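Local coordinates for protein cortical-lytic enzyme (Bacillus cereus, PDB 4S3J) that hydrolyses partially degraded spore-cortex peptidoglycan during germination as an N-acetylglucosaminidase, probably recognising the muramic acid delta-lactam of spore peptidoglycan, at residues A[62-65]-A[66-70]; A[118-121]-A[122-126]; A[185-188]-A[189-193]; A[194-197]-A[198-202]; A[392-395]-A[396-399]. One frame throughout, in Å; residues are numbered along the deposited sequence.

Contact 1: residues A[62-65]-A[66-70]; sequences SLYR and ISQTY
Tyr64 and Gln68 make a side-chain contact one turn apart at the start of helix 63-70, the first helix of the second LysM domain. Gln68 CG lies over one face of the Tyr64 ring in a CH-pi contact, 4.0 Å from the ring centroid. The Gln68 chain bends at its second torsion (chi2 -62°), bringing the amide near the ring, its plane 28° from the ring's. Beyond the ring, Tyr64 OH bonds to Glu399. In the backbone, Tyr64 O accepts twice, from Gln68 N at 3.0 Å and from Ser67 OG at 2.7 Å. The hydroxyl comes in at a C=O...O angle of 118°, well to the side of the amide donor. Thr69 N closes the next turn on Arg65 O. The extended Arg65 chain leads away to Ser392, while a water takes a weak bond from Arg65 NE and also meets Thr69 OG1. Ile66 and Leu63 pack instead on Leu95 of strand 94-96. At the beginning of the helix, Ser62 OG accepts from Arg65 N at 3.0 Å. This serine N-cap opens the first helix of a LysM beta-alpha-alpha-beta fold.

Contact 2: residues A[118-121]-A[122-126]; sequences IKES and LVNAT
Ile118 meets Leu122 and Val123 mainly through its CG2 methyl, which lies 4.0 Å from Leu122 CD2 and 3.8 Å from Val123 CG2; the isoleucine side chain crosses both at about a right angle. This small apolar cluster sits just ahead of helix 120-129 and is continued by Ile158 against Ile118 and by Ile161 against Val123, both from helix 155-164. The backbone N of Ile118 is held by Glu154.

Lys119 occupies the N-cap position. Its carbonyl receives Val123 N at 3.1 Å and, more weakly, Leu122 N, while its side chain leads away from the helix. Val123 CG2 also rests against this carbonyl, because it stands beside the backbone N of its own residue, anti to the carbonyl carbon (chi1 of CG1 179°).

Glu120 runs alongside Asn124, both side chains pointing the same way. The carboxylate and amide planes are turned 62° apart, and the two groups are joined by water: it donates to Glu120 OE2 at 2.8 Å and accepts from Asn124 ND2 at 3.1 Å. The extended glutamate chain carries its carboxylate out to this bridge. In the backbone, Asn124 N bonds to Glu120 O.

Ser121 contributes mainly its carbonyl, which accepts from Ala125 N at 3.0 Å. One residue on, Leu122 O is gripped by Thr126 N and Thr126 OG1 from opposite faces of its plane. Leu122 and Thr126 both touch Leu111 of strand 104-111, as expected for the helix of the beta-alpha-beta unit 104-111, 120-129, 135-143 of the TIM barrel.

Contact 3: residues A[185-188]-A[189-193]; sequences LTSV and ILRDA
Leu185 and Ile189 lie side by side on helix 183-191 and point the same way, their CD1 methyls 3.9 Å apart. Different first torsions bring them together: Leu185 throws CG forward, trans to its amide nitrogen (chi1 174°), whereas Ile189 turns CG1 back beside its own (chi1 -69°). One residue along, Leu190 CD1 comes to 3.9 Å from Thr186 CB, and Leu190 CG rests on Thr186 O. The threonine has an unusual chi1 of 32°; its hydroxyl bonds to Ala183 O. Arg191 folds its first carbons over Ser187 O, with both CB and CG 3.1 Å from that oxygen, then runs extended to NE. There it forms a salt bridge with Asp226, whose other carboxylate oxygen is bonded to Ser187 OG.

The helix ends here, Asp192 being the first residue to leave helical backbone angles. Arg191 N makes only weak bonds, to Ser187 O and Val188 O, and Val188 O also takes Asp192 N at 3.0 Å. Asp192 then N-caps the next helix through Ile195 N. The Thr186 side chain lies about 8 Å from that of Glu220, the probable proton donor. The chemistry is thus split: apolar contacts bind Leu185 and Ile189, while one carboxylate, Asp226, ties together the polar ends of Ser187 and Arg191.

Contact 4: residues A[194-197]-A[198-202]; sequences TIQN and KFITN
Gln196 lies alongside Ile200, one turn further on in helix 193-210, with its CG 4.2 Å from Ile200 CD1. The pair is held mainly through the backbone: Ile200 CG1, set beside its own amide nitrogen (chi1 -64°), presses on Gln196 O at 3.3 Å, and the same oxygen accepts Ile200 N at 2.9 Å. The glutamine chain then runs out extended and its amide bonds elsewhere, giving NE2 to Ile189 O and taking a bond from Asn236 at OE1. Phe233 of helix 227-240 touches both Gln196 and Ile200.

On the next carbonyl, Thr201 doubles the helical bond. Thr201 N and Thr201 OG1 both reach Asn197 O at 3.1 Å, from opposite faces of its plane. The hydroxyl can do so because chi1 of -67° swings it back toward the preceding turn; Arg240 is its second partner. Lys198 and Phe199 point elsewhere, the lysine NZ to Asp146 O and the ring to Ile189.

Chemically, little passes between the side chains themselves. Main-chain oxygens do the work, with Asn197 O satisfied twice by one threonine, while the polar ends of Gln196, Lys198 and Thr201 bond to other parts of the barrel domain.

Contact 5: residues A[392-395]-A[396-399]; sequences SKFN and LMKE
Helix 387-400 of the glycosyl hydrolase family 18 domain carries a Met-aromatic contact between Phe394 and Met397. The two side chains run side by side, and the sulfur comes to the edge of the ring, near its plane: Met397 SD is 5.4 Å from the ring centroid and 4.1 Å from Phe394 CD1. Met397 CG rests on Lys393 O at 3.3 Å, and a bend at the last torsion (chi3 57°) turns CE out of the line of the chain. Ile405 of strand 404-408 touches both residues, while Leu420 and Leu421 of helix 415-424 also pack on the phenyl ring.

A second pair, Asn395 and Lys398, lies on another side of the helix. Their side chains point the same way, with Asn395 OD1 3.7 Å from Lys398 NZ. Each polar end is engaged elsewhere: the oxygen takes a bond from Gln391, and the ammonium reaches Asn71, Gln68 O and Asn424. The lysine gets there extended, its CG passing 3.3 Å from Phe394 O. Glu399 likewise lays its CG against Asn395 O, which accepts Glu399 N at 3.0 Å.

Leu396 faces Val302 and Leu306 of helix 299-312. One helix thus packs an apolar side on the TIM barrel and offers polar groups to the LysM domain, an arrangement characteristic of a helix at an interdomain interface.

In the fold
All five contacts are local helical turns in series along the chain; none nests in or crosses another. Contact 1, in the second LysM domain, comes first. Contact 2 follows at the first helix of the barrel domain, about 36 Å away between centres. Contacts 3 and 4 sit on consecutive helices, 183-191 and 193-210, with Asp192 between them, and they touch: Ile189 CG2 packs on Phe199 CD2 at 3.6 Å. Contact 5, late in the chain, returns to contact 1, their centres about 11 Å apart. Thr69 OG1 bonds there to Asn395 ND2, and polar side chains of helices 63-70 and 387-400 tie the LysM domain to the barrel far from contacts 3 and 4.

Contact 1: residues A[62-65]-A[66-70]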
loop_
_atom_site.group_PDB
_atom_site.type_symbol
_atom_site.label_atom_id
_atom_site.label_comp_id
_atom_site.label_asym_id
_atom_site.label_seq_id
_atom_site.Cartn_x
_atom_site.Cartn_y
_atom_site.Cartn_z
ATOM N N SER A 62 -11.480 -14.308 -15.094
ATOM C CA SER A 62 -12.598 -15.200 -14.874
ATOM C C SER A 62 -13.804 -14.325 -14.629
ATOM O O SER A 62 -13.654 -13.139 -14.312
ATOM C CB SER A 62 -12.336 -16.108 -13.676
ATOM O OG SER A 62 -12.211 -15.330 -12.485
ATOM N N LEU A 63 -15.001 -14.881 -14.765
ATOM C CA LEU A 63 -16.187 -14.107 -14.449
ATOM C C LEU A 63 -16.179 -13.729 -12.982
ATOM O O LEU A 63 -16.567 -12.634 -12.624
ATOM C CB LEU A 63 -17.459 -14.874 -14.806
ATOM C CG LEU A 63 -17.798 -15.009 -16.291
ATOM C CD1 LEU A 63 -19.085 -15.823 -16.443
ATOM C CD2 LEU A 63 -17.954 -13.644 -16.973
ATOM N N TYR A 64 -15.707 -14.632 -12.135
ATOM C CA TYR A 64 -15.585 -14.322 -10.719
ATOM C C TYR A 64 -14.705 -13.075 -10.487
ATOM O O TYR A 64 -15.100 -12.153 -9.760
ATOM C CB TYR A 64 -15.019 -15.521 -9.957
ATOM C CG TYR A 64 -14.796 -15.205 -8.503
ATOM C CD1 TYR A 64 -15.851 -15.197 -7.607
ATOM C CD2 TYR A 64 -13.530 -14.881 -8.039
ATOM C CE1 TYR A 64 -15.640 -14.886 -6.272
ATOM C CE2 TYR A 64 -13.317 -14.570 -6.727
ATOM C CZ TYR A 64 -14.373 -14.576 -5.849
ATOM O OH TYR A 64 -14.128 -14.256 -4.533
ATOM N N ARG A 65 -13.529 -13.031 -11.107
ATOM C CA ARG A 65 -12.628 -11.886 -10.920
ATOM C C ARG A 65 -13.277 -10.594 -11.406
ATOM O O ARG A 65 -13.217 -9.563 -10.745
ATOM C CB ARG A 65 -11.293 -12.087 -11.647
ATOM C CG ARG A 65 -10.353 -10.890 -11.490
ATOM C CD ARG A 65 -9.072 -11.039 -12.314
ATOM N NE ARG A 65 -8.232 -9.837 -12.269
ATOM C CZ ARG A 65 -7.334 -9.581 -11.315
ATOM N NH1 ARG A 65 -7.171 -10.439 -10.324
ATOM N NH2 ARG A 65 -6.602 -8.459 -11.353
ATOM N N ILE A 66 -13.880 -10.644 -12.585
ATOM C CA ILE A 66 -14.464 -9.441 -13.151
ATOM C C ILE A 66 -15.609 -8.920 -12.268
ATOM O O ILE A 66 -15.773 -7.702 -12.099
ATOM C CB ILE A 66 -14.947 -9.724 -14.596
ATOM C CG1 ILE A 66 -13.754 -10.103 -15.477
ATOM C CG2 ILE A 66 -15.726 -8.528 -15.163
ATOM C CD1 ILE A 66 -14.148 -10.812 -16.771
ATOM N N SER A 67 -16.407 -9.834 -11.720
ATOM C CA SER A 67 -17.492 -9.455 -10.815
ATOM C C SER A 67 -16.926 -8.817 -9.539
ATOM O O SER A 67 -17.482 -7.839 -9.048
ATOM C CB SER A 67 -18.383 -10.661 -10.506
ATOM O OG SER A 67 -17.750 -11.646 -9.717
ATOM N N GLN A 68 -15.829 -9.352 -9.022
ATOM C CA GLN A 68 -15.206 -8.746 -7.847
ATOM C C GLN A 68 -14.693 -7.358 -8.185
ATOM O O GLN A 68 -14.914 -6.406 -7.444
ATOM C CB GLN A 68 -14.048 -9.598 -7.307
ATOM C CG GLN A 68 -14.470 -10.873 -6.610
ATOM C CD GLN A 68 -15.317 -10.598 -5.367
ATOM O OE1 GLN A 68 -14.948 -9.785 -4.523
ATOM N NE2 GLN A 68 -16.465 -11.258 -5.269
ATOM N N THR A 69 -14.018 -7.233 -9.321
ATOM C CA THR A 69 -13.457 -5.963 -9.706
ATOM C C THR A 69 -14.530 -4.883 -9.800
ATOM O O THR A 69 -14.350 -3.795 -9.257
ATOM C CB THR A 69 -12.719 -6.072 -11.058
ATOM O OG1 THR A 69 -11.561 -6.899 -10.908
ATOM C CG2 THR A 69 -12.282 -4.691 -11.586
ATOM N N TYR A 70 -15.646 -5.184 -10.463
ATOM C CA TYR A 70 -16.650 -4.156 -10.729
ATOM C C TYR A 70 -17.806 -4.123 -9.740
ATOM O O TYR A 70 -18.781 -3.427 -9.961
ATOM C CB TYR A 70 -17.158 -4.306 -12.175
ATOM C CG TYR A 70 -16.079 -3.865 -13.139
ATOM C CD1 TYR A 70 -15.811 -2.522 -13.311
ATOM C CD2 TYR A 70 -15.320 -4.782 -13.846
ATOM C CE1 TYR A 70 -14.778 -2.084 -14.154
ATOM C CE2 TYR A 70 -14.298 -4.351 -14.721
ATOM C CZ TYR A 70 -14.040 -3.003 -14.859
ATOM O OH TYR A 70 -13.029 -2.569 -15.707
HETATM O O HOH W 1 -10.742 -8.189 -13.612
#

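Contact 2: residues A[118-121]-A[122-126]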
loop_
_atom_site.group_PDB
_atom_site.type_symbol
_atom_site.label_atom_id
_atom_site.label_comp_id
_atom_site.label_asym_id
_atom_site.label_seq_id
_atom_site.Cartn_x
_atom_site.Cartn_y
_atom_site.Cartn_z
ATOM N N ILE A 118 12.547 19.092 3.195
ATOM C CA ILE A 118 11.924 18.059 2.375
ATOM C C ILE A 118 12.012 18.466 0.906
ATOM O O ILE A 118 11.773 19.623 0.565
ATOM C CB ILE A 118 10.450 17.839 2.754
ATOM C CG1 ILE A 118 10.298 17.512 4.237
ATOM C CG2 ILE A 118 9.828 16.693 1.933
ATOM C CD1 ILE A 118 8.855 17.593 4.726
ATOM N N LYS A 119 12.337 17.516 0.037
ATOM C CA LYS A 119 12.398 17.804 -1.395
ATOM C C LYS A 119 11.062 18.325 -1.924
ATOM O O LYS A 119 9.988 17.841 -1.561
ATOM C CB LYS A 119 12.800 16.556 -2.188
ATOM C CG LYS A 119 14.258 16.130 -2.016
ATOM C CD LYS A 119 14.542 14.880 -2.832
ATOM C CE LYS A 119 15.870 14.257 -2.446
ATOM N NZ LYS A 119 16.065 12.938 -3.103
ATOM N N GLU A 120 11.151 19.314 -2.803
ATOM C CA GLU A 120 9.970 19.871 -3.444
ATOM C C GLU A 120 9.157 18.790 -4.165
ATOM O O GLU A 120 7.936 18.774 -4.088
ATOM C CB GLU A 120 10.408 20.949 -4.436
ATOM C CG GLU A 120 9.288 21.710 -5.128
ATOM C CD GLU A 120 9.817 22.661 -6.200
ATOM O OE1 GLU A 120 11.048 22.759 -6.361
ATOM O OE2 GLU A 120 9.008 23.312 -6.890
ATOM N N SER A 121 9.841 17.851 -4.817
ATOM C CA SER A 121 9.155 16.797 -5.561
ATOM C C SER A 121 8.312 15.936 -4.622
ATOM O O SER A 121 7.229 15.477 -4.972
ATOM C CB SER A 121 10.185 15.949 -6.329
ATOM O OG SER A 121 11.148 15.430 -5.435
ATOM N N LEU A 122 8.796 15.758 -3.399
ATOM C CA LEU A 122 8.108 14.947 -2.415
ATOM C C LEU A 122 6.897 15.672 -1.819
ATOM O O LEU A 122 5.827 15.073 -1.592
ATOM C CB LEU A 122 9.098 14.557 -1.337
ATOM C CG LEU A 122 8.825 13.316 -0.506
ATOM C CD1 LEU A 122 8.518 12.094 -1.371
ATOM C CD2 LEU A 122 10.034 13.043 0.397
ATOM N N VAL A 123 7.040 16.970 -1.584
ATOM C CA VAL A 123 5.896 17.761 -1.152
ATOM C C VAL A 123 4.833 17.785 -2.261
ATOM O O VAL A 123 3.634 17.667 -1.998
ATOM C CB VAL A 123 6.318 19.184 -0.755
ATOM C CG1 VAL A 123 5.108 20.000 -0.343
ATOM C CG2 VAL A 123 7.317 19.125 0.390
ATOM N N ASN A 124 5.257 17.881 -3.520
ATOM C CA ASN A 124 4.283 17.862 -4.608
ATOM C C ASN A 124 3.555 16.515 -4.717
ATOM O O ASN A 124 2.356 16.470 -4.957
ATOM C CB ASN A 124 4.957 18.181 -5.945
ATOM C CG ASN A 124 5.245 19.659 -6.119
ATOM O OD1 ASN A 124 4.618 20.503 -5.485
ATOM N ND2 ASN A 124 6.170 19.977 -7.018
ATOM N N ALA A 125 4.287 15.421 -4.530
ATOM C CA ALA A 125 3.666 14.103 -4.552
ATOM C C ALA A 125 2.646 13.981 -3.421
ATOM O O ALA A 125 1.571 13.425 -3.610
ATOM C CB ALA A 125 4.700 13.021 -4.436
ATOM N N THR A 126 2.976 14.527 -2.253
ATOM C CA THR A 126 2.066 14.464 -1.118
ATOM C C THR A 126 0.765 15.206 -1.442
ATOM O O THR A 126 -0.331 14.716 -1.148
ATOM C CB THR A 126 2.712 15.074 0.146
ATOM O OG1 THR A 126 3.925 14.379 0.456
ATOM C CG2 THR A 126 1.770 14.987 1.345
HETATM O O HOH W 2 6.323 22.996 -7.666
#

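Contact 3: residues A[185-188]-A[189-193]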
loop_
_atom_site.group_PDB
_atom_site.type_symbol
_atom_site.label_atom_id
_atom_site.label_comp_id
_atom_site.label_asym_id
_atom_site.label_seq_id
_atom_site.Cartn_x
_atom_site.Cartn_y
_atom_site.Cartn_z
ATOM N N LEU A 185 15.126 1.491 24.325
ATOM C CA LEU A 185 14.263 2.665 24.437
ATOM C C LEU A 185 12.853 2.297 24.924
ATOM O O LEU A 185 12.341 2.925 25.842
ATOM C CB LEU A 185 14.192 3.391 23.091
ATOM C CG LEU A 185 13.235 4.569 22.924
ATOM C CD1 LEU A 185 13.440 5.663 23.975
ATOM C CD2 LEU A 185 13.405 5.137 21.506
ATOM N N THR A 186 12.215 1.299 24.314
ATOM C CA THR A 186 10.885 0.904 24.781
ATOM C C THR A 186 10.927 0.303 26.183
ATOM O O THR A 186 9.963 0.417 26.913
ATOM C CB THR A 186 10.169 -0.079 23.794
ATOM O OG1 THR A 186 11.130 -0.898 23.128
ATOM C CG2 THR A 186 9.414 0.696 22.737
ATOM N N SER A 187 12.033 -0.319 26.594
ATOM C CA SER A 187 12.081 -0.840 27.956
ATOM C C SER A 187 11.984 0.298 28.967
ATOM O O SER A 187 11.314 0.167 29.996
ATOM C CB SER A 187 13.342 -1.667 28.184
ATOM O OG SER A 187 13.223 -2.923 27.521
ATOM N N VAL A 188 12.648 1.416 28.689
ATOM C CA VAL A 188 12.540 2.560 29.589
ATOM C C VAL A 188 11.106 3.075 29.623
ATOM O O VAL A 188 10.511 3.186 30.686
ATOM C CB VAL A 188 13.501 3.712 29.189
ATOM C CG1 VAL A 188 13.277 4.913 30.085
ATOM C CG2 VAL A 188 14.948 3.255 29.287
ATOM N N ILE A 189 10.558 3.386 28.455
ATOM C CA ILE A 189 9.222 3.979 28.352
ATOM C C ILE A 189 8.115 3.057 28.850
ATOM O O ILE A 189 7.157 3.519 29.472
ATOM C CB ILE A 189 8.929 4.414 26.907
ATOM C CG1 ILE A 189 9.832 5.606 26.575
ATOM C CG2 ILE A 189 7.463 4.815 26.735
ATOM C CD1 ILE A 189 9.767 6.044 25.134
ATOM N N LEU A 190 8.241 1.762 28.583
ATOM C CA LEU A 190 7.184 0.826 28.970
ATOM C C LEU A 190 7.275 0.394 30.440
ATOM O O LEU A 190 6.314 -0.177 30.971
ATOM C CB LEU A 190 7.213 -0.404 28.059
ATOM C CG LEU A 190 6.922 -0.129 26.579
ATOM C CD1 LEU A 190 7.037 -1.418 25.789
ATOM C CD2 LEU A 190 5.545 0.514 26.366
ATOM N N ARG A 191 8.402 0.661 31.103
ATOM C CA ARG A 191 8.580 0.182 32.475
ATOM C C ARG A 191 8.636 1.261 33.548
ATOM O O ARG A 191 8.418 0.954 34.716
ATOM C CB ARG A 191 9.847 -0.671 32.592
ATOM C CG ARG A 191 9.800 -1.930 31.748
ATOM C CD ARG A 191 11.045 -2.804 31.942
ATOM N NE ARG A 191 10.922 -4.008 31.132
ATOM C CZ ARG A 191 11.528 -5.163 31.369
ATOM N NH1 ARG A 191 12.288 -5.328 32.448
ATOM N NH2 ARG A 191 11.307 -6.187 30.561
ATOM N N ASP A 192 8.906 2.508 33.180
ATOM C CA ASP A 192 8.996 3.574 34.175
ATOM C C ASP A 192 7.754 4.453 34.144
ATOM O O ASP A 192 7.499 5.145 33.160
ATOM C CB ASP A 192 10.246 4.422 33.960
ATOM C CG ASP A 192 10.464 5.385 35.085
ATOM O OD1 ASP A 192 11.089 4.985 36.085
ATOM O OD2 ASP A 192 9.961 6.518 34.995
ATOM N N ALA A 193 6.979 4.430 35.226
ATOM C CA ALA A 193 5.686 5.088 35.223
ATOM C C ALA A 193 5.810 6.607 35.100
ATOM O O ALA A 193 4.995 7.248 34.431
ATOM C CB ALA A 193 4.910 4.719 36.482
#

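Contact 4: residues A[194-197]-A[198-202]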
loop_
_atom_site.group_PDB
_atom_site.type_symbol
_atom_site.label_atom_id
_atom_site.label_comp_id
_atom_site.label_asym_id
_atom_site.label_seq_id
_atom_site.Cartn_x
_atom_site.Cartn_y
_atom_site.Cartn_z
ATOM N N THR A 194 6.818 7.181 35.746
ATOM C CA THR A 194 7.003 8.631 35.714
ATOM C C THR A 194 7.304 9.132 34.298
ATOM O O THR A 194 6.695 10.103 33.836
ATOM C CB THR A 194 8.118 9.057 36.656
ATOM O OG1 THR A 194 7.757 8.674 37.990
ATOM C CG2 THR A 194 8.338 10.567 36.597
ATOM N N ILE A 195 8.239 8.478 33.618
ATOM C CA ILE A 195 8.569 8.837 32.238
ATOM C C ILE A 195 7.380 8.584 31.317
ATOM O O ILE A 195 7.066 9.424 30.480
ATOM C CB ILE A 195 9.790 8.047 31.746
ATOM C CG1 ILE A 195 11.040 8.508 32.502
ATOM C CG2 ILE A 195 9.998 8.213 30.241
ATOM C CD1 ILE A 195 12.240 7.648 32.288
ATOM N N GLN A 196 6.703 7.454 31.489
ATOM C CA GLN A 196 5.573 7.123 30.617
ATOM C C GLN A 196 4.457 8.158 30.775
ATOM O O GLN A 196 3.809 8.532 29.810
ATOM C CB GLN A 196 5.051 5.711 30.904
ATOM C CG GLN A 196 3.961 5.272 29.954
ATOM C CD GLN A 196 3.467 3.868 30.236
ATOM O OE1 GLN A 196 2.290 3.665 30.533
ATOM N NE2 GLN A 196 4.349 2.892 30.106
ATOM N N ASN A 197 4.234 8.636 31.999
ATOM C CA ASN A 197 3.181 9.622 32.217
ATOM C C ASN A 197 3.497 10.937 31.507
ATOM O O ASN A 197 2.629 11.542 30.870
ATOM C CB ASN A 197 2.995 9.868 33.719
ATOM C CG ASN A 197 1.955 10.928 34.009
ATOM O OD1 ASN A 197 0.787 10.774 33.666
ATOM N ND2 ASN A 197 2.384 12.025 34.629
ATOM N N LYS A 198 4.758 11.346 31.586
ATOM C CA LYS A 198 5.235 12.542 30.895
ATOM C C LYS A 198 5.137 12.367 29.385
ATOM O O LYS A 198 4.741 13.277 28.663
ATOM C CB LYS A 198 6.686 12.837 31.276
ATOM C CG LYS A 198 7.299 14.034 30.551
ATOM C CD LYS A 198 8.680 14.395 31.103
ATOM C CE LYS A 198 9.362 15.452 30.231
ATOM N NZ LYS A 198 10.849 15.500 30.421
ATOM N N PHE A 199 5.499 11.175 28.934
ATOM C CA PHE A 199 5.452 10.811 27.514
ATOM C C PHE A 199 4.044 10.966 26.961
ATOM O O PHE A 199 3.843 11.615 25.918
ATOM C CB PHE A 199 5.969 9.369 27.355
ATOM C CG PHE A 199 6.165 8.907 25.920
ATOM C CD1 PHE A 199 6.906 9.660 25.020
ATOM C CD2 PHE A 199 5.673 7.688 25.516
ATOM C CE1 PHE A 199 7.112 9.222 23.724
ATOM C CE2 PHE A 199 5.876 7.237 24.213
ATOM C CZ PHE A 199 6.617 8.011 23.328
ATOM N N ILE A 200 3.067 10.376 27.638
ATOM C CA ILE A 200 1.689 10.433 27.151
ATOM C C ILE A 200 1.198 11.881 27.163
ATOM O O ILE A 200 0.519 12.323 26.250
ATOM C CB ILE A 200 0.751 9.534 27.990
ATOM C CG1 ILE A 200 1.168 8.075 27.827
ATOM C CG2 ILE A 200 -0.701 9.725 27.574
ATOM C CD1 ILE A 200 0.442 7.111 28.714
ATOM N N THR A 201 1.558 12.630 28.199
ATOM C CA THR A 201 1.203 14.042 28.254
ATOM C C THR A 201 1.760 14.800 27.049
ATOM O O THR A 201 1.040 15.575 26.416
ATOM C CB THR A 201 1.718 14.681 29.566
ATOM O OG1 THR A 201 0.999 14.114 30.666
ATOM C CG2 THR A 201 1.503 16.177 29.574
ATOM N N ASN A 202 3.022 14.556 26.709
ATOM C CA ASN A 202 3.653 15.250 25.581
ATOM C C ASN A 202 3.050 14.848 24.237
ATOM O O ASN A 202 2.941 15.671 23.322
ATOM C CB ASN A 202 5.164 14.995 25.550
ATOM C CG ASN A 202 5.904 15.776 26.613
ATOM O OD1 ASN A 202 5.505 16.886 26.968
ATOM N ND2 ASN A 202 6.982 15.197 27.134
#

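Contact 5: residues A[392-395]-A[396-399]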
loop_
_atom_site.group_PDB
_atom_site.type_symbol
_atom_site.label_atom_id
_atom_site.label_comp_id
_atom_site.label_asym_id
_atom_site.label_seq_id
_atom_site.Cartn_x
_atom_site.Cartn_y
_atom_site.Cartn_z
ATOM N N SER A 392 -5.850 -7.048 -7.995
ATOM C CA SER A 392 -5.962 -8.298 -7.245
ATOM C C SER A 392 -5.995 -8.055 -5.750
ATOM O O SER A 392 -6.748 -8.715 -5.034
ATOM C CB SER A 392 -4.821 -9.235 -7.583
ATOM O OG SER A 392 -4.912 -9.597 -8.961
ATOM N N LYS A 393 -5.184 -7.123 -5.279
ATOM C CA LYS A 393 -5.163 -6.782 -3.860
ATOM C C LYS A 393 -6.458 -6.110 -3.407
ATOM O O LYS A 393 -6.980 -6.435 -2.334
ATOM C CB LYS A 393 -3.970 -5.883 -3.565
ATOM C CG LYS A 393 -2.621 -6.603 -3.608
ATOM C CD LYS A 393 -2.466 -7.531 -2.418
ATOM C CE LYS A 393 -1.163 -8.338 -2.445
ATOM N NZ LYS A 393 0.072 -7.510 -2.385
ATOM N N PHE A 394 -7.009 -5.214 -4.229
ATOM C CA PHE A 394 -8.300 -4.593 -3.918
ATOM C C PHE A 394 -9.387 -5.676 -3.812
ATOM O O PHE A 394 -10.229 -5.625 -2.906
ATOM C CB PHE A 394 -8.702 -3.573 -4.989
ATOM C CG PHE A 394 -7.883 -2.286 -4.996
ATOM C CD1 PHE A 394 -7.056 -1.903 -3.929
ATOM C CD2 PHE A 394 -7.915 -1.467 -6.131
ATOM C CE1 PHE A 394 -6.348 -0.710 -3.967
ATOM C CE2 PHE A 394 -7.200 -0.293 -6.175
ATOM C CZ PHE A 394 -6.397 0.086 -5.083
ATOM N N ASN A 395 -9.396 -6.638 -4.736
ATOM C CA ASN A 395 -10.390 -7.721 -4.705
ATOM C C ASN A 395 -10.215 -8.601 -3.454
ATOM O O ASN A 395 -11.195 -9.065 -2.862
ATOM C CB ASN A 395 -10.308 -8.561 -5.969
ATOM C CG ASN A 395 -10.809 -7.812 -7.197
ATOM O OD1 ASN A 395 -11.342 -6.695 -7.098
ATOM N ND2 ASN A 395 -10.618 -8.410 -8.358
ATOM N N LEU A 396 -8.967 -8.817 -3.037
ATOM C CA LEU A 396 -8.715 -9.548 -1.794
ATOM C C LEU A 396 -9.317 -8.815 -0.585
ATOM O O LEU A 396 -9.915 -9.445 0.306
ATOM C CB LEU A 396 -7.220 -9.751 -1.605
ATOM C CG LEU A 396 -6.765 -10.398 -0.291
ATOM C CD1 LEU A 396 -7.336 -11.821 -0.181
ATOM C CD2 LEU A 396 -5.261 -10.428 -0.194
ATOM N N MET A 397 -9.173 -7.491 -0.558
ATOM C CA MET A 397 -9.728 -6.675 0.525
ATOM C C MET A 397 -11.235 -6.856 0.579
ATOM O O MET A 397 -11.813 -7.009 1.654
ATOM C CB MET A 397 -9.391 -5.200 0.332
ATOM C CG MET A 397 -7.897 -4.878 0.458
ATOM S SD MET A 397 -7.524 -3.186 -0.081
ATOM C CE MET A 397 -8.608 -2.239 0.999
ATOM N N LYS A 398 -11.856 -6.849 -0.587
ATOM C CA LYS A 398 -13.302 -7.032 -0.668
ATOM C C LYS A 398 -13.720 -8.396 -0.135
ATOM O O LYS A 398 -14.673 -8.496 0.656
ATOM C CB LYS A 398 -13.785 -6.871 -2.121
ATOM C CG LYS A 398 -13.552 -5.477 -2.693
ATOM C CD LYS A 398 -13.908 -5.405 -4.158
ATOM C CE LYS A 398 -13.307 -4.153 -4.836
ATOM N NZ LYS A 398 -13.825 -4.034 -6.250
ATOM N N GLU A 399 -13.025 -9.442 -0.573
ATOM C CA GLU A 399 -13.357 -10.797 -0.162
ATOM C C GLU A 399 -13.222 -10.958 1.344
ATOM O O GLU A 399 -14.062 -11.588 1.978
ATOM C CB GLU A 399 -12.464 -11.813 -0.866
ATOM C CG GLU A 399 -12.665 -11.916 -2.365
ATOM C CD GLU A 399 -11.572 -12.736 -3.029
ATOM O OE1 GLU A 399 -10.425 -12.713 -2.538
ATOM O OE2 GLU A 399 -11.846 -13.401 -4.043
#